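PDB 1W2W: methylthioribose-1-phosphate isomerase from Saccharomyces cerevisiae, which catalyses the interconversion of methylthioribose-1-phosphate and methylthioribulose-1-phosphate in the methionine salvage pathway. Local coordinates for residues Phe8-Val16 with Tyr137-Asp145; Lys92-Leu103 with Leu116-Lys124. One frame throughout, in Å; residues are numbered along the deposited sequence.

Interaction 1 of 2, residues Phe8-Val16 with Tyr137-Asp145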
loop_
_atom_site.group_PDB
_atom_site.type_symbol
_atom_site.label_atom_id
_atom_site.label_comp_id
_atom_site.label_asym_id
_atom_site.label_seq_id
_atom_site.Cartn_x
_atom_site.Cartn_y
_atom_site.Cartn_z
ATOM N N PHE A 8 -12.487 30.590 -0.781
ATOM C CA PHE A 8 -13.682 31.235 -1.326
ATOM C C PHE A 8 -13.813 32.619 -0.702
ATOM O O PHE A 8 -14.177 32.741 0.466
ATOM C CB PHE A 8 -14.908 30.373 -0.974
ATOM C CG PHE A 8 -16.224 31.008 -1.315
ATOM C CD1 PHE A 8 -16.353 31.825 -2.428
ATOM C CD2 PHE A 8 -17.346 30.781 -0.521
ATOM C CE1 PHE A 8 -17.578 32.413 -2.738
ATOM C CE2 PHE A 8 -18.565 31.354 -0.824
ATOM C CZ PHE A 8 -18.685 32.173 -1.937
ATOM N N ASP A 9 -13.499 33.669 -1.459
ATOM C CA ASP A 9 -13.693 35.022 -0.960
ATOM C C ASP A 9 -15.084 35.485 -1.377
ATOM O O ASP A 9 -15.327 35.776 -2.554
ATOM C CB ASP A 9 -12.627 35.937 -1.560
ATOM C CG ASP A 9 -12.715 37.356 -1.057
ATOM O OD1 ASP A 9 -13.683 37.738 -0.360
ATOM O OD2 ASP A 9 -11.825 38.178 -1.327
ATOM N N ARG A 10 -15.983 35.546 -0.399
ATOM C CA ARG A 10 -17.393 35.815 -0.645
ATOM C C ARG A 10 -17.726 37.277 -0.382
ATOM O O ARG A 10 -18.891 37.681 -0.435
ATOM C CB ARG A 10 -18.239 34.900 0.243
ATOM C CG ARG A 10 -18.233 35.302 1.716
ATOM C CD ARG A 10 -19.161 34.462 2.588
ATOM N NE ARG A 10 -18.714 33.073 2.661
ATOM C CZ ARG A 10 -19.411 32.097 3.234
ATOM N NH1 ARG A 10 -20.593 32.358 3.782
ATOM N NH2 ARG A 10 -18.927 30.863 3.257
ATOM N N SER A 11 -16.701 38.071 -0.100
ATOM C CA SER A 11 -16.895 39.404 0.458
ATOM C C SER A 11 -17.601 40.356 -0.508
ATOM O O SER A 11 -18.280 41.296 -0.082
ATOM C CB SER A 11 -15.564 39.991 0.910
ATOM O OG SER A 11 -14.752 40.314 -0.199
ATOM N N GLU A 12 -17.429 40.115 -1.805
ATOM C CA GLU A 12 -18.239 40.788 -2.824
ATOM C C GLU A 12 -19.222 39.772 -3.403
ATOM O O GLU A 12 -18.858 38.964 -4.260
ATOM C CB GLU A 12 -17.347 41.320 -3.950
ATOM C CG GLU A 12 -16.461 42.507 -3.592
ATOM C CD GLU A 12 -15.469 42.816 -4.703
ATOM O OE1 GLU A 12 -15.915 43.017 -5.849
ATOM O OE2 GLU A 12 -14.247 42.860 -4.455
ATOM N N PRO A 13 -20.464 39.770 -2.926
ATOM C CA PRO A 13 -21.415 38.740 -3.367
ATOM C C PRO A 13 -21.583 38.677 -4.887
ATOM O O PRO A 13 -21.866 37.601 -5.413
ATOM C CB PRO A 13 -22.718 39.146 -2.670
ATOM C CG PRO A 13 -22.262 39.908 -1.466
ATOM C CD PRO A 13 -21.058 40.688 -1.937
ATOM N N GLU A 14 -21.411 39.804 -5.573
ATOM C CA GLU A 14 -21.572 39.836 -7.028
ATOM C C GLU A 14 -20.313 39.500 -7.828
ATOM O O GLU A 14 -20.351 39.429 -9.059
ATOM C CB GLU A 14 -22.159 41.176 -7.472
ATOM C CG GLU A 14 -23.674 41.233 -7.349
ATOM C CD GLU A 14 -24.267 42.569 -7.754
ATOM O OE1 GLU A 14 -24.032 43.024 -8.893
ATOM O OE2 GLU A 14 -24.982 43.166 -6.931
ATOM N N ASN A 15 -19.205 39.278 -7.131
ATOM C CA ASN A 15 -17.897 39.167 -7.770
ATOM C C ASN A 15 -17.010 38.299 -6.883
ATOM O O ASN A 15 -15.976 38.760 -6.399
ATOM C CB ASN A 15 -17.270 40.567 -7.900
ATOM C CG ASN A 15 -15.981 40.577 -8.694
ATOM O OD1 ASN A 15 -15.805 39.822 -9.653
ATOM N ND2 ASN A 15 -15.060 41.458 -8.299
ATOM N N VAL A 16 -17.410 37.055 -6.663
ATOM C CA VAL A 16 -16.656 36.211 -5.731
ATOM C C VAL A 16 -15.354 35.771 -6.375
ATOM O O VAL A 16 -15.236 35.753 -7.603
ATOM C CB VAL A 16 -17.445 34.964 -5.267
ATOM C CG1 VAL A 16 -18.744 35.358 -4.579
ATOM C CG2 VAL A 16 -17.704 33.989 -6.418
ATOM N N TYR A 137 -25.412 32.317 -5.233
ATOM C CA TYR A 137 -24.512 32.819 -4.200
ATOM C C TYR A 137 -25.004 32.382 -2.822
ATOM O O TYR A 137 -24.232 31.865 -2.002
ATOM C CB TYR A 137 -24.444 34.351 -4.217
ATOM C CG TYR A 137 -23.620 34.920 -3.074
ATOM C CD1 TYR A 137 -22.227 34.927 -3.131
ATOM C CD2 TYR A 137 -24.233 35.452 -1.941
ATOM C CE1 TYR A 137 -21.467 35.450 -2.078
ATOM C CE2 TYR A 137 -23.483 35.969 -0.902
ATOM C CZ TYR A 137 -22.109 35.966 -0.976
ATOM O OH TYR A 137 -21.369 36.490 0.066
ATOM N N ASN A 138 -26.290 32.605 -2.563
ATOM C CA ASN A 138 -26.873 32.162 -1.293
ATOM C C ASN A 138 -26.702 30.657 -1.123
ATOM O O ASN A 138 -26.368 30.180 -0.030
ATOM C CB ASN A 138 -28.350 32.556 -1.187
ATOM C CG ASN A 138 -28.525 34.048 -0.989
ATOM O OD1 ASN A 138 -27.561 34.753 -0.690
ATOM N ND2 ASN A 138 -29.746 34.536 -1.158
ATOM N N TYR A 139 -26.923 29.911 -2.201
ATOM C CA TYR A 139 -26.851 28.456 -2.111
ATOM C C TYR A 139 -25.447 27.994 -1.732
ATOM O O TYR A 139 -25.269 27.140 -0.841
ATOM C CB TYR A 139 -27.283 27.757 -3.408
ATOM C CG TYR A 139 -26.943 26.284 -3.342
ATOM C CD1 TYR A 139 -27.723 25.416 -2.594
ATOM C CD2 TYR A 139 -25.833 25.768 -4.008
ATOM C CE1 TYR A 139 -27.414 24.070 -2.512
ATOM C CE2 TYR A 139 -25.514 24.411 -3.933
ATOM C CZ TYR A 139 -26.311 23.575 -3.178
ATOM O OH TYR A 139 -26.048 22.234 -3.072
ATOM N N VAL A 140 -24.443 28.536 -2.415
ATOM C CA VAL A 140 -23.079 28.084 -2.149
ATOM C C VAL A 140 -22.590 28.476 -0.754
ATOM O O VAL A 140 -21.875 27.702 -0.103
ATOM C CB VAL A 140 -22.073 28.467 -3.259
ATOM C CG1 VAL A 140 -22.562 27.948 -4.602
ATOM C CG2 VAL A 140 -21.820 29.970 -3.303
ATOM N N CYS A 141 -22.985 29.658 -0.279
ATOM C CA CYS A 141 -22.660 30.054 1.080
ATOM C C CYS A 141 -23.257 29.066 2.068
ATOM O O CYS A 141 -22.592 28.665 3.029
ATOM C CB CYS A 141 -23.149 31.473 1.382
ATOM S SG CYS A 141 -22.138 32.717 0.531
ATOM N N GLU A 142 -24.506 28.679 1.824
ATOM C CA GLU A 142 -25.202 27.766 2.724
ATOM C C GLU A 142 -24.591 26.372 2.674
ATOM O O GLU A 142 -24.384 25.757 3.723
ATOM C CB GLU A 142 -26.689 27.709 2.401
ATOM C CG GLU A 142 -27.416 28.961 2.872
ATOM C CD GLU A 142 -28.721 29.177 2.137
ATOM O OE1 GLU A 142 -29.322 28.169 1.697
ATOM O OE2 GLU A 142 -29.130 30.355 2.006
ATOM N N LEU A 143 -24.296 25.893 1.466
ATOM C CA LEU A 143 -23.637 24.594 1.284
ATOM C C LEU A 143 -22.334 24.547 2.091
ATOM O O LEU A 143 -22.071 23.598 2.851
ATOM C CB LEU A 143 -23.375 24.333 -0.209
ATOM C CG LEU A 143 -22.547 23.088 -0.571
ATOM C CD1 LEU A 143 -23.346 21.810 -0.325
ATOM C CD2 LEU A 143 -22.011 23.156 -2.003
ATOM N N ILE A 144 -21.517 25.583 1.932
ATOM C CA ILE A 144 -20.228 25.639 2.601
ATOM C C ILE A 144 -20.414 25.810 4.113
ATOM O O ILE A 144 -19.800 25.104 4.915
ATOM C CB ILE A 144 -19.358 26.769 1.981
ATOM C CG1 ILE A 144 -18.923 26.376 0.559
ATOM C CG2 ILE A 144 -18.133 27.067 2.859
ATOM C CD1 ILE A 144 -18.437 27.532 -0.303
ATOM N N ASP A 145 -21.256 26.747 4.531
ATOM C CA ASP A 145 -21.328 27.025 5.962
ATOM C C ASP A 145 -21.947 25.847 6.718
ATOM O O ASP A 145 -21.524 25.516 7.833
ATOM C CB ASP A 145 -22.127 28.300 6.226
ATOM C CG ASP A 145 -21.400 29.544 5.756
ATOM O OD1 ASP A 145 -20.191 29.456 5.433
ATOM O OD2 ASP A 145 -21.968 30.657 5.687
#
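Tyr137, with CG opposite its own backbone N (chi1 175°), sends its ring toward the loop 10-16 and brings OH to the backbone O of Arg10, while Arg10, whose CG lies between the backbone N and the carbonyl carbon (chi1 73°), bends at chi3 and so carries its guanidinium along helix 137-145 to Asp145. The phenol donates from OH to the backbone O of Arg10 over 2.8 Å, tilted from the carbonyl plane. Further along, the guanidinium meets Asp145 end-on in a bidentate salt bridge, NH1 to OD2 and NH2 to OD1, both 2.9 Å, each oxygen met on its syn side and the two planes only 11° apart. SG of Cys141 lies over one face of the guanidinium, and also over one face of the Tyr137 ring. The opposite face of that ring takes a CH-pi contact from Pro13, whose CB stands 3.8 Å from the centroid of the Tyr137 ring, almost on the ring normal. Val16 CG1 touches the ring edge at Tyr137 CE1, 3.7 Å away. With an alanine in place of Arg10, the Asp145 carboxylate would probably lose its charged mate and Cys141 SG the flat group it lies over. Phe8 supplies the apolar side: its CD2 comes to 3.4 Å from Ile144 CD1, and Cys141 SG sits at the ring edge. This is the N-terminal part of the enzyme, where the end of strand 6-9 and the turn leading to strand 17-21 lie against helix 129-168. Helix 53-73 completes the setting: Gln69 hydrogen-bonds Pro13 O and Val16 N, Phe8 touches Leu62, and Ile144 touches Ile58.

Interaction 2 of 2, residues Lys92-Leu103 with Leu116-Lys124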
loop_
_atom_site.group_PDB
_atom_site.type_symbol
_atom_site.label_atom_id
_atom_site.label_comp_id
_atom_site.label_asym_id
_atom_site.label_seq_id
_atom_site.Cartn_x
_atom_site.Cartn_y
_atom_site.Cartn_z
ATOM N N LYS A 92 -30.349 29.047 -20.393
ATOM C CA LYS A 92 -30.548 27.862 -19.555
ATOM C C LYS A 92 -30.192 26.540 -20.224
ATOM O O LYS A 92 -29.635 25.646 -19.586
ATOM C CB LYS A 92 -31.986 27.826 -19.026
ATOM C CG LYS A 92 -32.235 28.866 -17.954
ATOM C CD LYS A 92 -33.564 28.623 -17.256
ATOM C CE LYS A 92 -34.719 29.091 -18.136
ATOM N NZ LYS A 92 -36.000 28.975 -17.386
ATOM N N THR A 93 -30.512 26.398 -21.506
ATOM C CA THR A 93 -30.157 25.195 -22.250
ATOM C C THR A 93 -28.654 24.903 -22.221
ATOM O O THR A 93 -28.231 23.773 -21.964
ATOM C CB THR A 93 -30.639 25.323 -23.703
ATOM O OG1 THR A 93 -32.071 25.363 -23.699
ATOM C CG2 THR A 93 -30.298 24.058 -24.503
ATOM N N VAL A 94 -27.858 25.929 -22.492
ATOM C CA VAL A 94 -26.409 25.768 -22.447
ATOM C C VAL A 94 -25.914 25.559 -21.011
ATOM O O VAL A 94 -25.084 24.674 -20.758
ATOM C CB VAL A 94 -25.682 26.928 -23.133
ATOM C CG1 VAL A 94 -24.166 26.840 -22.891
ATOM C CG2 VAL A 94 -25.983 26.908 -24.631
ATOM N N LEU A 95 -26.425 26.356 -20.077
ATOM C CA LEU A 95 -26.061 26.160 -18.669
ATOM C C LEU A 95 -26.356 24.727 -18.216
ATOM O O LEU A 95 -25.507 24.084 -17.586
ATOM C CB LEU A 95 -26.772 27.172 -17.775
ATOM C CG LEU A 95 -26.367 27.269 -16.303
ATOM C CD1 LEU A 95 -24.854 27.177 -16.164
ATOM C CD2 LEU A 95 -26.862 28.618 -15.810
ATOM N N ASN A 96 -27.547 24.221 -18.534
ATOM C CA ASN A 96 -27.890 22.853 -18.158
ATOM C C ASN A 96 -26.960 21.825 -18.774
ATOM O O ASN A 96 -26.580 20.851 -18.126
ATOM C CB ASN A 96 -29.356 22.529 -18.455
ATOM C CG ASN A 96 -30.282 23.046 -17.376
ATOM O OD1 ASN A 96 -30.014 22.880 -16.181
ATOM N ND2 ASN A 96 -31.370 23.687 -17.784
ATOM N N LYS A 97 -26.575 22.053 -20.023
ATOM C CA LYS A 97 -25.628 21.174 -20.700
ATOM C C LYS A 97 -24.281 21.199 -19.973
ATOM O O LYS A 97 -23.640 20.164 -19.787
ATOM C CB LYS A 97 -25.474 21.611 -22.158
ATOM C CG LYS A 97 -24.532 20.765 -23.007
ATOM C CD LYS A 97 -24.698 21.137 -24.488
ATOM C CE LYS A 97 -23.638 22.121 -24.957
ATOM N NZ LYS A 97 -22.600 21.401 -25.763
ATOM N N ARG A 98 -23.861 22.385 -19.552
ATOM C CA ARG A 98 -22.584 22.516 -18.862
ATOM C C ARG A 98 -22.630 21.933 -17.443
ATOM O O ARG A 98 -21.623 21.406 -16.954
ATOM C CB ARG A 98 -22.095 23.967 -18.898
ATOM C CG ARG A 98 -21.564 24.320 -20.284
ATOM C CD ARG A 98 -21.235 25.775 -20.475
ATOM N NE ARG A 98 -20.024 26.167 -19.753
ATOM C CZ ARG A 98 -18.803 25.769 -20.064
ATOM N NH1 ARG A 98 -18.600 24.951 -21.092
ATOM N NH2 ARG A 98 -17.774 26.199 -19.351
ATOM N N LEU A 99 -23.795 22.000 -16.802
ATOM C CA LEU A 99 -24.011 21.268 -15.548
ATOM C C LEU A 99 -23.920 19.754 -15.706
ATOM O O LEU A 99 -23.338 19.067 -14.862
ATOM C CB LEU A 99 -25.324 21.684 -14.873
ATOM C CG LEU A 99 -25.453 23.147 -14.448
ATOM C CD1 LEU A 99 -26.894 23.436 -14.023
ATOM C CD2 LEU A 99 -24.476 23.463 -13.307
ATOM N N ASP A 100 -24.484 19.224 -16.785
ATOM C CA ASP A 100 -24.298 17.813 -17.117
ATOM C C ASP A 100 -22.840 17.438 -17.396
ATOM O O ASP A 100 -22.384 16.366 -16.998
ATOM C CB ASP A 100 -25.214 17.388 -18.281
ATOM C CG ASP A 100 -26.697 17.549 -17.955
ATOM O OD1 ASP A 100 -27.056 17.697 -16.765
ATOM O OD2 ASP A 100 -27.587 17.546 -18.837
ATOM N N PHE A 101 -22.107 18.318 -18.077
ATOM C CA PHE A 101 -20.675 18.117 -18.308
ATOM C C PHE A 101 -19.952 18.022 -16.959
ATOM O O PHE A 101 -19.195 17.070 -16.705
ATOM C CB PHE A 101 -20.139 19.277 -19.156
ATOM C CG PHE A 101 -18.648 19.282 -19.338
ATOM C CD1 PHE A 101 -17.994 18.188 -19.889
ATOM C CD2 PHE A 101 -17.906 20.387 -18.956
ATOM C CE1 PHE A 101 -16.619 18.198 -20.057
ATOM C CE2 PHE A 101 -16.528 20.404 -19.124
ATOM C CZ PHE A 101 -15.887 19.309 -19.677
ATOM N N LEU A 102 -20.204 19.001 -16.095
ATOM C CA LEU A 102 -19.570 19.036 -14.769
ATOM C C LEU A 102 -19.849 17.752 -13.992
ATOM O O LEU A 102 -18.940 17.172 -13.386
ATOM C CB LEU A 102 -20.074 20.243 -13.968
ATOM C CG LEU A 102 -19.472 20.448 -12.572
ATOM C CD1 LEU A 102 -17.956 20.539 -12.714
ATOM C CD2 LEU A 102 -20.007 21.747 -11.979
ATOM N N LEU A 103 -21.109 17.318 -14.013
ATOM C CA LEU A 103 -21.525 16.077 -13.364
ATOM C C LEU A 103 -20.693 14.877 -13.812
ATOM O O LEU A 103 -20.427 13.962 -13.025
ATOM C CB LEU A 103 -23.009 15.797 -13.627
ATOM C CG LEU A 103 -23.572 14.504 -13.032
ATOM C CD1 LEU A 103 -23.712 14.663 -11.522
ATOM C CD2 LEU A 103 -24.911 14.166 -13.661
ATOM N N LEU A 116 -25.709 19.493 -7.687
ATOM C CA LEU A 116 -26.103 19.947 -9.024
ATOM C C LEU A 116 -27.617 19.855 -9.235
ATOM O O LEU A 116 -28.200 20.685 -9.934
ATOM C CB LEU A 116 -25.351 19.194 -10.124
ATOM C CG LEU A 116 -23.832 19.414 -10.118
ATOM C CD1 LEU A 116 -23.174 18.679 -11.281
ATOM C CD2 LEU A 116 -23.448 20.897 -10.112
ATOM N N VAL A 117 -28.251 18.858 -8.624
ATOM C CA VAL A 117 -29.711 18.744 -8.645
ATOM C C VAL A 117 -30.341 19.992 -8.026
ATOM O O VAL A 117 -31.268 20.582 -8.591
ATOM C CB VAL A 117 -30.190 17.470 -7.896
ATOM C CG1 VAL A 117 -31.689 17.536 -7.592
ATOM C CG2 VAL A 117 -29.832 16.209 -8.683
ATOM N N GLU A 118 -29.820 20.400 -6.873
ATOM C CA GLU A 118 -30.311 21.579 -6.184
ATOM C C GLU A 118 -30.067 22.827 -7.027
ATOM O O GLU A 118 -30.953 23.680 -7.137
ATOM C CB GLU A 118 -29.668 21.720 -4.804
ATOM C CG GLU A 118 -30.312 22.771 -3.907
ATOM C CD GLU A 118 -31.832 22.771 -3.953
ATOM O OE1 GLU A 118 -32.453 21.696 -3.793
ATOM O OE2 GLU A 118 -32.409 23.860 -4.146
ATOM N N ILE A 119 -28.882 22.932 -7.630
ATOM C CA ILE A 119 -28.594 24.098 -8.473
ATOM C C ILE A 119 -29.558 24.152 -9.668
ATOM O O ILE A 119 -30.046 25.234 -10.024
ATOM C CB ILE A 119 -27.126 24.129 -8.931
ATOM C CG1 ILE A 119 -26.205 24.363 -7.726
ATOM C CG2 ILE A 119 -26.927 25.197 -10.032
ATOM C CD1 ILE A 119 -24.726 24.077 -7.982
ATOM N N LYS A 120 -29.837 23.001 -10.275
ATOM C CA LYS A 120 -30.834 22.951 -11.354
ATOM C C LYS A 120 -32.229 23.390 -10.902
ATOM O O LYS A 120 -32.951 24.074 -11.649
ATOM C CB LYS A 120 -30.907 21.564 -11.987
ATOM C CG LYS A 120 -29.749 21.262 -12.914
ATOM C CD LYS A 120 -30.016 20.004 -13.714
ATOM C CE LYS A 120 -28.837 19.656 -14.594
ATOM N NZ LYS A 120 -29.264 18.601 -15.551
ATOM N N ASN A 121 -32.613 22.994 -9.692
ATOM C CA ASN A 121 -33.882 23.437 -9.118
ATOM C C ASN A 121 -33.910 24.943 -8.903
ATOM O O ASN A 121 -34.929 25.607 -9.137
ATOM C CB ASN A 121 -34.152 22.730 -7.789
ATOM C CG ASN A 121 -34.632 21.308 -7.982
ATOM O OD1 ASN A 121 -35.156 20.958 -9.043
ATOM N ND2 ASN A 121 -34.451 20.477 -6.962
ATOM N N ILE A 122 -32.786 25.492 -8.455
ATOM C CA ILE A 122 -32.673 26.935 -8.345
ATOM C C ILE A 122 -32.771 27.589 -9.722
ATOM O O ILE A 122 -33.466 28.594 -9.882
ATOM C CB ILE A 122 -31.382 27.345 -7.628
ATOM C CG1 ILE A 122 -31.447 26.893 -6.163
ATOM C CG2 ILE A 122 -31.204 28.866 -7.687
ATOM C CD1 ILE A 122 -30.113 27.017 -5.438
ATOM N N LEU A 123 -32.087 27.022 -10.710
ATOM C CA LEU A 123 -32.110 27.596 -12.054
ATOM C C LEU A 123 -33.537 27.631 -12.595
ATOM O O LEU A 123 -33.947 28.616 -13.215
ATOM C CB LEU A 123 -31.203 26.805 -12.995
ATOM C CG LEU A 123 -31.024 27.313 -14.424
ATOM C CD1 LEU A 123 -30.543 28.750 -14.499
ATOM C CD2 LEU A 123 -30.101 26.387 -15.201
ATOM N N LYS A 124 -34.285 26.556 -12.358
ATOM C CA LYS A 124 -35.660 26.451 -12.860
ATOM C C LYS A 124 -36.639 27.423 -12.201
ATOM O O LYS A 124 -37.687 27.739 -12.767
ATOM C CB LYS A 124 -36.173 25.013 -12.742
ATOM C CG LYS A 124 -35.620 24.092 -13.805
ATOM C CD LYS A 124 -35.315 22.710 -13.229
ATOM C CE LYS A 124 -36.585 21.948 -12.888
ATOM N NZ LYS A 124 -36.476 20.534 -13.364
HETATM O O HOH W 1 -36.118 29.440 -14.710
HETATM O O HOH W 2 -32.516 23.470 -14.647
#
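Two neighbouring helices pack as an antiparallel helical hairpin, helix 88-103 against helix 111-124, within the helical N-terminal part of the isomerase. The segment axes run 175° apart in direction and approach to 11.0 Å, and leucines make up most of the apolar contact between them. Leu123, its CG opposite the backbone N (chi1 -176°), extends toward the other helix and sets CD1 3.9 Å from Leu95 CD2, with CD1 also against the aliphatic CG of Lys92 and CD2 against the Asn96 amide. At the other end Leu116 forks: CD2 meets Leu102 CD2 at 4.0 Å, while CD1 touches CB of Leu103. Leu99 CD1 lies between them along the hairpin, beside Lys120 CG. On the inner side Leu99 and Leu102 also touch Val64, so the apolar side of the hairpin packs on helix 53-73 as well. The polar rim is bridged by waters: one accepts from Lys92 NZ and donates to Leu123 O, and another donates to both Asn96 OD1 and Lys120 O. Lys120, extended beyond CG, passes across Asn96 and ends in a salt bridge, its NZ 2.7 Å from Asp100 OD1 on the syn lone pair.

How the interactions relate
From the N terminus, the chain runs through strand 6-9 and the turn that enters interaction 1, then through strands 17-21 and 32-34 and helices 38-46 and 53-73. Interaction 2 closes a short loop, with 12 residues between its segments. The long helix 129-168 then returns to the N-terminal turn, where interaction 1 closes a loop of 120 residues with interaction 2 nested inside. One contact thus ties the small antiparallel sheet to the long helix, the other two successive helices. Their centres lie 18 Å apart, yet they touch: Tyr139, in the long helix, packs against Glu118, Ile119 and Ile122 of helix 111-124.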